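Local coordinates for probable branched-chain-amino-acid aminotransferase (Thermotoga maritima MSB8, PDB 3CSW), which probably transfers the amino group of leucine, isoleucine and valine to 2-oxoglutarate, using pyridoxal 5'-phosphate as its cofactor, at residues A[123-129]-A[245-251]; A[168-174]-A[223-229]. All blocks are in the same frame, centred on the assembly; numbering follows the deposited sequence.

Contact 1. Residues A[123-129]-A[245-251]; sequences TGVEVKI and VPVRRLN
V125 O is gripped by two successive amides across the strand pair: R248 N at 2.9 Å and, more weakly, R249 N at 3.5 Å. This double grip marks a beta bulge. V125 pairs with V247, R248 is the extra residue, and the parallel register resumes with E126 beside R249 and V127 beside L250. Beyond the bulge the ladder is regular, V127 N giving to R249 O at 3.0 Å and N251 N to V127 O. N251 then carries it one rung further with its side chain, whose OD1 accepts I129 N at 2.9 Å on a lone pair. G124 has to lack a side chain, since a CB there would run into R248 CB. On the apolar side V127, with CG1 anti to the carbonyl carbon (chi1 -58°), brings CG2 to V247 CG1 and L250 CD1, each 3.7 Å away. On the other face a weak, doubtful salt bridge runs from E126 OE1 to R249 NH1, the glutamate having a second conformer. K128 NZ is salt-bridged to D161. Strand 125-129 lies between strands 164-168 and 249-250; V127 also packs on M235 and L237 of strand 234-239, while L250 and N251 rest on F230 of helix 226-230.

Contact 2. Residues A[168-174]-A[223-229]; sequences LGLNGQV and VVWVWEL
V174 N gives a short, fairly straight bond to V224 O (2.7 Å, 161° at the hydrogen), and V226 N returns one to G172 O at 3.0 Å. Q173 and W225, held between these two bonds, form an isolated beta bridge. A water extends the pairing: it donates to V174 O at 2.7 Å and accepts from V224 N at 2.9 Å, so both polar backbone atoms of V224 are engaged. W225 N, turned from the loop, binds E228 OE2 at 3.1 Å, reaching the carboxylate on its anti side and out of its plane; E228 OE1 makes a salt bridge to R222. The W225 bond lies at the N-terminal side of the short helix 226-230.

Residues 168-174 join strands 164-168 and 174-177 as a beta hairpin with a type I turn and G1 bulge: G172 N bonds to G169 O, G169 N to Q173 O, and G172 takes the left-handed backbone conformation. Q173 has CG between its backbone N and carbonyl carbon (chi1 76°) and bends again at chi2, folding the amide back over the turn. There OE1 weakly accepts N171 N at 3.2 Å, while NE2 donates to S197 O. N171 ND2 is bound by L170 O of the second subunit, whose R133 makes a cation-pi contact with the W225 ring; that ring brings its edge to G172.

The L168 and V226 side chains cross at about a right angle, L168 CD2 3.8 Å from V226 CG2, with CD1 beside V226 CB. An alanine here would take away both methyls, and is likely to leave a gap beside V226 and remove packing on W227 of the second subunit. Nearby, V174 CG2 and L229 CD1 meet tip to tip, 3.7 Å apart.

From the N terminus, the chain lays down 123-129, then runs through helix 150-156 to strand 164-168, the neighbour of 125-129, and into the hairpin at 168-174. Contact 2 closes when 223-229 returns to it after 48 intervening residues. Contact 1 closes last, at 245-251, so contact 2 nests within its loop. Contact 1 pairs strand 125-129 with 249-250 inside one mixed sheet and, before the corner at R248, brings it against edge strand 243-247 of the other; contact 2 fastens the start of helix 226-230 to the hairpin of the sheet holding 125-129. They touch through I129, whose CD1 lies 3.9 Å from V226 CG2, and through L250 against L229. Both reach the second subunit.

Contact 1. Residues A[123-129]-A[245-251]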
ATOM      1  N   THR A 123       2.744  19.190 -33.745  1.00 56.05           N
ATOM      2  CA  THR A 123       2.332  20.238 -32.801  1.00 52.32           C
ATOM      3  C   THR A 123       2.171  19.798 -31.300  1.00 46.15           C
ATOM      4  O   THR A 123       1.943  20.627 -30.417  1.00 44.15           O
ATOM      5  CB  THR A 123       0.997  20.847 -33.278  1.00 53.44           C
ATOM      6  OG1 THR A 123       0.512  21.780 -32.304  1.00 60.05           O
ATOM      7  CG2 THR A 123      -0.060  19.748 -33.497  1.00 56.23           C
ATOM      8  N   GLY A 124       2.279  18.511 -31.013  1.00 40.69           N
ATOM      9  CA  GLY A 124       2.174  18.020 -29.633  1.00 39.35           C
ATOM     10  C   GLY A 124       0.750  17.701 -29.196  1.00 37.46           C
ATOM     11  O   GLY A 124      -0.223  18.172 -29.796  1.00 35.74           O
ATOM     12  N   VAL A 125       0.614  16.878 -28.159  1.00 34.22           N
ATOM     13  CA  VAL A 125      -0.712  16.516 -27.661  1.00 31.20           C
ATOM     14  C   VAL A 125      -0.857  16.952 -26.197  1.00 31.63           C
ATOM     15  O   VAL A 125       0.141  17.325 -25.544  1.00 30.70           O
ATOM     16  CB  VAL A 125      -0.976  14.981 -27.800  1.00 32.00           C
ATOM     17  CG1 VAL A 125      -0.840  14.526 -29.265  1.00 27.90           C
ATOM     18  CG2 VAL A 125      -0.050  14.150 -26.865  1.00 26.39           C
ATOM     19  N   GLU A 126      -2.110  16.958 -25.742  1.00 30.75           N
ATOM     20  CA  GLU A 126      -2.484  17.163 -24.326  0.50 30.34           C
ATOM     21  C   GLU A 126      -2.680  15.809 -23.655  1.00 30.37           C
ATOM     22  O   GLU A 126      -3.294  14.918 -24.229  1.00 29.48           O
ATOM     23  CB  GLU A 126      -3.810  17.938 -24.219  0.50 31.00           C
ATOM     24  CG  GLU A 126      -4.499  17.942 -22.817  0.50 31.09           C
ATOM     25  CD  GLU A 126      -3.886  18.924 -21.820  0.50 30.20           C
ATOM     26  OE1 GLU A 126      -3.375  19.962 -22.256  0.50 32.67           O
ATOM     27  OE2 GLU A 126      -3.952  18.685 -20.606  0.50 14.15           O
ATOM     28  N   VAL A 127      -2.153  15.651 -22.441  1.00 29.69           N
ATOM     29  CA  VAL A 127      -2.385  14.461 -21.621  1.00 28.41           C
ATOM     30  C   VAL A 127      -2.786  14.944 -20.221  1.00 29.36           C
ATOM     31  O   VAL A 127      -2.499  16.093 -19.822  1.00 30.15           O
ATOM     32  CB  VAL A 127      -1.152  13.501 -21.533  1.00 28.81           C
ATOM     33  CG1 VAL A 127      -0.730  13.051 -22.897  1.00 26.10           C
ATOM     34  CG2 VAL A 127       0.027  14.162 -20.839  1.00 23.51           C
ATOM     35  N   LYS A 128      -3.457  14.081 -19.473  1.00 30.08           N
ATOM     36  CA  LYS A 128      -3.840  14.402 -18.106  1.00 29.92           C
ATOM     37  C   LYS A 128      -3.551  13.236 -17.185  1.00 28.86           C
ATOM     38  O   LYS A 128      -3.583  12.083 -17.620  1.00 31.40           O
ATOM     39  CB  LYS A 128      -5.332  14.758 -18.046  1.00 30.72           C
ATOM     40  CG  LYS A 128      -5.647  16.025 -18.741  1.00 34.18           C
ATOM     41  CD  LYS A 128      -7.115  16.327 -18.766  1.00 40.31           C
ATOM     42  CE  LYS A 128      -7.371  17.559 -19.605  1.00 43.38           C
ATOM     43  NZ  LYS A 128      -8.744  18.054 -19.369  1.00 49.98           N
ATOM     44  N   ILE A 129      -3.281  13.528 -15.908  1.00 29.96           N
ATOM     45  CA  ILE A 129      -3.155  12.479 -14.868  1.00 28.70           C
ATOM     46  C   ILE A 129      -4.516  11.761 -14.728  1.00 28.12           C
ATOM     47  O   ILE A 129      -5.554  12.398 -14.564  1.00 30.14           O
ATOM     48  CB  ILE A 129      -2.682  13.052 -13.470  1.00 30.27           C
ATOM     49  CG1 ILE A 129      -1.333  13.786 -13.583  1.00 29.72           C
ATOM     50  CG2 ILE A 129      -2.529  11.946 -12.421  1.00 27.74           C
ATOM     51  CD1 ILE A 129      -0.191  12.948 -14.184  1.00 30.96           C
ATOM     52  N   VAL A 245       5.290  10.497 -29.756  1.00 31.11           N
ATOM     53  CA  VAL A 245       4.237  11.490 -29.700  1.00 29.95           C
ATOM     54  C   VAL A 245       4.626  12.567 -28.681  1.00 31.23           C
ATOM     55  O   VAL A 245       4.626  12.318 -27.473  1.00 31.35           O
ATOM     56  CB  VAL A 245       2.857  10.841 -29.364  1.00 32.42           C
ATOM     57  CG1 VAL A 245       1.737  11.884 -29.341  1.00 27.49           C
ATOM     58  CG2 VAL A 245       2.516   9.730 -30.394  1.00 24.64           C
ATOM     59  N   PRO A 246       4.963  13.776 -29.159  1.00 30.30           N
ATOM     60  CA  PRO A 246       5.361  14.837 -28.241  1.00 30.48           C
ATOM     61  C   PRO A 246       4.195  15.331 -27.408  1.00 30.87           C
ATOM     62  O   PRO A 246       3.074  15.412 -27.921  1.00 29.56           O
ATOM     63  CB  PRO A 246       5.841  15.969 -29.173  1.00 31.13           C
ATOM     64  CG  PRO A 246       5.826  15.443 -30.506  1.00 29.48           C
ATOM     65  CD  PRO A 246       4.972  14.236 -30.553  1.00 32.05           C
ATOM     66  N   VAL A 247       4.461  15.645 -26.140  1.00 31.48           N
ATOM     67  CA  VAL A 247       3.434  16.165 -25.242  1.00 30.89           C
ATOM     68  C   VAL A 247       3.687  17.645 -25.042  1.00 30.58           C
ATOM     69  O   VAL A 247       4.727  18.043 -24.497  1.00 31.27           O
ATOM     70  CB  VAL A 247       3.398  15.441 -23.860  1.00 31.73           C
ATOM     71  CG1 VAL A 247       2.424  16.154 -22.892  1.00 25.06           C
ATOM     72  CG2 VAL A 247       3.035  13.918 -24.015  1.00 23.43           C
ATOM     73  N   ARG A 248       2.753  18.478 -25.492  1.00 31.54           N
ATOM     74  CA  ARG A 248       2.905  19.924 -25.270  1.00 32.09           C
ATOM     75  C   ARG A 248       2.340  20.440 -23.933  1.00 30.87           C
ATOM     76  O   ARG A 248       2.763  21.497 -23.450  1.00 30.52           O
ATOM     77  CB  ARG A 248       2.339  20.717 -26.436  1.00 33.16           C
ATOM     78  CG  ARG A 248       0.894  20.823 -26.500  1.00 37.78           C
ATOM     79  CD  ARG A 248       0.471  21.893 -27.551  1.00 47.71           C
ATOM     80  NE  ARG A 248      -0.875  21.529 -27.962  1.00 52.33           N
ATOM     81  CZ  ARG A 248      -1.969  21.704 -27.215  1.00 58.41           C
ATOM     82  NH1 ARG A 248      -1.904  22.311 -26.024  1.00 62.02           N
ATOM     83  NH2 ARG A 248      -3.149  21.274 -27.666  1.00 63.18           N
ATOM     84  N   ARG A 249       1.418  19.673 -23.333  1.00 30.53           N
ATOM     85  CA  ARG A 249       0.768  20.066 -22.088  1.00 30.51           C
ATOM     86  C   ARG A 249       0.326  18.843 -21.239  1.00 30.14           C
ATOM     87  O   ARG A 249      -0.261  17.905 -21.765  1.00 28.01           O
ATOM     88  CB  ARG A 249      -0.432  20.919 -22.465  1.00 30.10           C
ATOM     89  CG  ARG A 249      -1.076  21.696 -21.373  1.00 31.67           C
ATOM     90  CD  ARG A 249      -1.959  22.748 -22.033  1.00 40.10           C
ATOM     91  NE  ARG A 249      -2.443  23.766 -21.110  1.00 46.41           N
ATOM     92  CZ  ARG A 249      -3.660  23.776 -20.562  1.00 57.63           C
ATOM     93  NH1 ARG A 249      -4.540  22.808 -20.831  1.00 59.99           N
ATOM     94  NH2 ARG A 249      -4.004  24.767 -19.730  1.00 53.76           N
ATOM     95  N   LEU A 250       0.674  18.856 -19.951  1.00 27.46           N
ATOM     96  CA  LEU A 250       0.223  17.883 -18.970  1.00 28.46           C
ATOM     97  C   LEU A 250      -0.684  18.622 -18.000  1.00 27.44           C
ATOM     98  O   LEU A 250      -0.258  19.554 -17.343  1.00 28.49           O
ATOM     99  CB  LEU A 250       1.418  17.264 -18.216  1.00 29.44           C
ATOM    100  CG  LEU A 250       1.162  16.404 -16.976  1.00 28.88           C
ATOM    101  CD1 LEU A 250       0.310  15.161 -17.293  1.00 27.51           C
ATOM    102  CD2 LEU A 250       2.515  16.050 -16.278  1.00 27.83           C
ATOM    103  N   ASN A 251      -1.935  18.197 -17.898  1.00 29.00           N
ATOM    104  CA  ASN A 251      -2.912  18.904 -17.085  1.00 30.11           C
ATOM    105  C   ASN A 251      -2.910  20.383 -17.550  1.00 30.34           C
ATOM    106  O   ASN A 251      -3.214  20.649 -18.714  1.00 29.09           O
ATOM    107  CB  ASN A 251      -2.642  18.715 -15.572  1.00 30.57           C
ATOM    108  CG  ASN A 251      -3.042  17.330 -15.048  1.00 28.95           C
ATOM    109  OD1 ASN A 251      -3.238  16.387 -15.798  1.00 35.12           O
ATOM    110  ND2 ASN A 251      -3.167  17.220 -13.738  1.00 34.25           N
TER
HETATM  111  O   HOH W   1      -5.695  15.101 -13.666  1.00 32.31           O

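Contact 2. Residues A[168-174]-A[223-229]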
ATOM      1  N   LEU A 168      -0.637   6.579 -12.717  1.00 28.53           N
ATOM      2  CA  LEU A 168       0.366   6.488 -11.693  1.00 27.49           C
ATOM      3  C   LEU A 168       0.149   5.165 -10.974  1.00 27.96           C
ATOM      4  O   LEU A 168      -0.963   4.619 -10.974  1.00 27.52           O
ATOM      5  CB  LEU A 168       0.225   7.627 -10.670  1.00 24.69           C
ATOM      6  CG  LEU A 168       0.103   9.055 -11.209  1.00 24.56           C
ATOM      7  CD1 LEU A 168       0.026  10.021 -10.068  1.00 19.66           C
ATOM      8  CD2 LEU A 168       1.224   9.371 -12.154  1.00 19.12           C
ATOM      9  N   GLY A 169       1.208   4.655 -10.366  1.00 26.02           N
ATOM     10  CA  GLY A 169       1.102   3.469  -9.528  1.00 27.02           C
ATOM     11  C   GLY A 169       0.589   3.868  -8.169  1.00 26.59           C
ATOM     12  O   GLY A 169       0.430   5.058  -7.892  1.00 27.89           O
ATOM     13  N   LEU A 170       0.377   2.891  -7.290  1.00 25.73           N
ATOM     14  CA  LEU A 170      -0.206   3.173  -5.986  1.00 26.78           C
ATOM     15  C   LEU A 170       0.587   4.159  -5.160  1.00 25.38           C
ATOM     16  O   LEU A 170       0.013   4.787  -4.307  1.00 24.34           O
ATOM     17  CB  LEU A 170      -0.395   1.906  -5.144  1.00 25.02           C
ATOM     18  CG  LEU A 170      -1.510   0.917  -5.487  1.00 33.25           C
ATOM     19  CD1 LEU A 170      -1.562  -0.166  -4.374  1.00 26.59           C
ATOM     20  CD2 LEU A 170      -2.862   1.620  -5.700  1.00 27.12           C
ATOM     21  N   ASN A 171       1.905   4.252  -5.355  1.00 26.66           N
ATOM     22  CA  ASN A 171       2.708   5.191  -4.578  1.00 25.90           C
ATOM     23  C   ASN A 171       2.949   6.540  -5.272  1.00 26.15           C
ATOM     24  O   ASN A 171       3.743   7.344  -4.795  1.00 24.78           O
ATOM     25  CB  ASN A 171       4.083   4.591  -4.244  1.00 29.91           C
ATOM     26  CG  ASN A 171       4.000   3.339  -3.380  1.00 29.18           C
ATOM     27  OD1 ASN A 171       4.400   2.277  -3.816  1.00 29.51           O
ATOM     28  ND2 ASN A 171       3.509   3.475  -2.152  1.00 21.71           N
ATOM     29  N   GLY A 172       2.290   6.812  -6.392  1.00 25.43           N
ATOM     30  CA  GLY A 172       2.525   8.076  -7.071  1.00 26.56           C
ATOM     31  C   GLY A 172       3.680   8.084  -8.059  1.00 27.58           C
ATOM     32  O   GLY A 172       4.018   9.141  -8.595  1.00 26.64           O
ATOM     33  N   GLN A 173       4.284   6.918  -8.304  1.00 27.72           N
ATOM     34  CA  GLN A 173       5.265   6.768  -9.372  1.00 27.94           C
ATOM     35  C   GLN A 173       4.534   6.816 -10.702  1.00 26.67           C
ATOM     36  O   GLN A 173       3.401   6.379 -10.801  1.00 23.77           O
ATOM     37  CB  GLN A 173       6.090   5.466  -9.242  1.00 28.23           C
ATOM     38  CG  GLN A 173       5.414   4.138  -9.641  1.00 28.58           C
ATOM     39  CD  GLN A 173       4.562   3.505  -8.541  1.00 29.82           C
ATOM     40  OE1 GLN A 173       4.069   4.181  -7.648  1.00 28.20           O
ATOM     41  NE2 GLN A 173       4.381   2.200  -8.627  1.00 26.72           N
ATOM     42  N   VAL A 174       5.187   7.373 -11.716  1.00 27.66           N
ATOM     43  CA  VAL A 174       4.670   7.329 -13.073  1.00 28.29           C
ATOM     44  C   VAL A 174       4.764   5.886 -13.594  1.00 28.45           C
ATOM     45  O   VAL A 174       5.832   5.238 -13.534  1.00 28.70           O
ATOM     46  CB  VAL A 174       5.458   8.287 -14.008  1.00 28.50           C
ATOM     47  CG1 VAL A 174       4.907   8.229 -15.413  1.00 26.63           C
ATOM     48  CG2 VAL A 174       5.429   9.726 -13.460  1.00 25.32           C
ATOM     49  N   VAL A 223      12.608   4.447 -11.263  1.00 30.81           N
ATOM     50  CA  VAL A 223      11.374   4.940 -10.693  1.00 30.99           C
ATOM     51  C   VAL A 223      11.332   6.467 -10.926  1.00 31.92           C
ATOM     52  O   VAL A 223      12.276   7.176 -10.591  1.00 29.97           O
ATOM     53  CB  VAL A 223      11.259   4.601  -9.185  1.00 30.67           C
ATOM     54  CG1 VAL A 223      10.034   5.304  -8.547  1.00 28.09           C
ATOM     55  CG2 VAL A 223      11.192   3.082  -8.997  1.00 29.97           C
ATOM     56  N   VAL A 224      10.234   6.932 -11.525  1.00 30.06           N
ATOM     57  CA  VAL A 224      10.007   8.341 -11.837  1.00 29.01           C
ATOM     58  C   VAL A 224       8.769   8.741 -11.035  1.00 29.32           C
ATOM     59  O   VAL A 224       7.746   8.095 -11.134  1.00 27.43           O
ATOM     60  CB  VAL A 224       9.769   8.530 -13.335  1.00 27.91           C
ATOM     61  CG1 VAL A 224       9.420  10.013 -13.674  1.00 28.17           C
ATOM     62  CG2 VAL A 224      10.989   8.032 -14.126  1.00 20.82           C
ATOM     63  N   TRP A 225       8.898   9.752 -10.182  1.00 27.51           N
ATOM     64  CA  TRP A 225       7.777  10.239  -9.357  1.00 27.30           C
ATOM     65  C   TRP A 225       6.944  11.265 -10.143  1.00 27.85           C
ATOM     66  O   TRP A 225       7.483  12.013 -10.976  1.00 26.71           O
ATOM     67  CB  TRP A 225       8.305  10.836  -8.034  1.00 26.25           C
ATOM     68  CG  TRP A 225       9.020   9.835  -7.181  1.00 28.69           C
ATOM     69  CD1 TRP A 225      10.331   9.865  -6.817  1.00 31.97           C
ATOM     70  CD2 TRP A 225       8.467   8.646  -6.585  1.00 27.09           C
ATOM     71  NE1 TRP A 225      10.630   8.779  -6.022  1.00 34.70           N
ATOM     72  CE2 TRP A 225       9.511   8.010  -5.876  1.00 33.50           C
ATOM     73  CE3 TRP A 225       7.206   8.054  -6.595  1.00 29.35           C
ATOM     74  CZ2 TRP A 225       9.331   6.831  -5.179  1.00 27.37           C
ATOM     75  CZ3 TRP A 225       7.033   6.844  -5.907  1.00 29.68           C
ATOM     76  CH2 TRP A 225       8.094   6.251  -5.226  1.00 26.71           C
ATOM     77  N   VAL A 226       5.636  11.304  -9.889  1.00 26.68           N
ATOM     78  CA  VAL A 226       4.741  12.159 -10.699  1.00 26.21           C
ATOM     79  C   VAL A 226       5.193  13.631 -10.845  1.00 28.25           C
ATOM     80  O   VAL A 226       5.117  14.197 -11.941  1.00 29.37           O
ATOM     81  CB  VAL A 226       3.276  12.086 -10.237  1.00 26.88           C
ATOM     82  CG1 VAL A 226       3.123  12.455  -8.739  1.00 20.77           C
ATOM     83  CG2 VAL A 226       2.357  12.913 -11.199  1.00 25.07           C
ATOM     84  N   TRP A 227       5.667  14.237  -9.762  1.00 27.65           N
ATOM     85  CA  TRP A 227       6.096  15.650  -9.783  1.00 29.12           C
ATOM     86  C   TRP A 227       7.291  15.980 -10.720  1.00 30.20           C
ATOM     87  O   TRP A 227       7.463  17.121 -11.132  1.00 27.75           O
ATOM     88  CB  TRP A 227       6.352  16.141  -8.363  1.00 28.50           C
ATOM     89  CG  TRP A 227       7.443  15.437  -7.611  1.00 26.28           C
ATOM     90  CD1 TRP A 227       8.777  15.766  -7.585  1.00 29.76           C
ATOM     91  CD2 TRP A 227       7.292  14.318  -6.731  1.00 23.33           C
ATOM     92  NE1 TRP A 227       9.464  14.892  -6.771  1.00 31.50           N
ATOM     93  CE2 TRP A 227       8.578  14.000  -6.229  1.00 29.54           C
ATOM     94  CE3 TRP A 227       6.198  13.549  -6.314  1.00 27.55           C
ATOM     95  CZ2 TRP A 227       8.790  12.956  -5.316  1.00 33.70           C
ATOM     96  CZ3 TRP A 227       6.412  12.496  -5.419  1.00 30.71           C
ATOM     97  CH2 TRP A 227       7.696  12.213  -4.927  1.00 25.72           C
ATOM     98  N   GLU A 228       8.086  14.969 -11.081  1.00 30.33           N
ATOM     99  CA  GLU A 228       9.161  15.131 -12.054  1.00 29.87           C
ATOM    100  C   GLU A 228       8.624  15.462 -13.449  1.00 28.13           C
ATOM    101  O   GLU A 228       9.299  16.110 -14.214  1.00 28.71           O
ATOM    102  CB  GLU A 228      10.056  13.886 -12.149  1.00 29.47           C
ATOM    103  CG  GLU A 228      10.720  13.458 -10.851  1.00 31.97           C
ATOM    104  CD  GLU A 228      11.753  12.354 -11.075  1.00 30.78           C
ATOM    105  OE1 GLU A 228      12.719  12.595 -11.809  1.00 37.36           O
ATOM    106  OE2 GLU A 228      11.616  11.263 -10.500  1.00 29.16           O
ATOM    107  N   LEU A 229       7.436  14.990 -13.791  1.00 27.90           N
ATOM    108  CA  LEU A 229       6.817  15.345 -15.071  1.00 28.47           C
ATOM    109  C   LEU A 229       6.549  16.864 -15.100  1.00 28.99           C
ATOM    110  O   LEU A 229       6.681  17.516 -16.135  1.00 27.72           O
ATOM    111  CB  LEU A 229       5.509  14.582 -15.281  1.00 28.37           C
ATOM    112  CG  LEU A 229       5.537  13.052 -15.406  1.00 33.07           C
ATOM    113  CD1 LEU A 229       4.104  12.493 -15.592  1.00 24.14           C
ATOM    114  CD2 LEU A 229       6.458  12.573 -16.533  1.00 25.52           C
TER
HETATM  115  O   HOH W   2       8.144   5.035 -12.236  1.00 22.36           O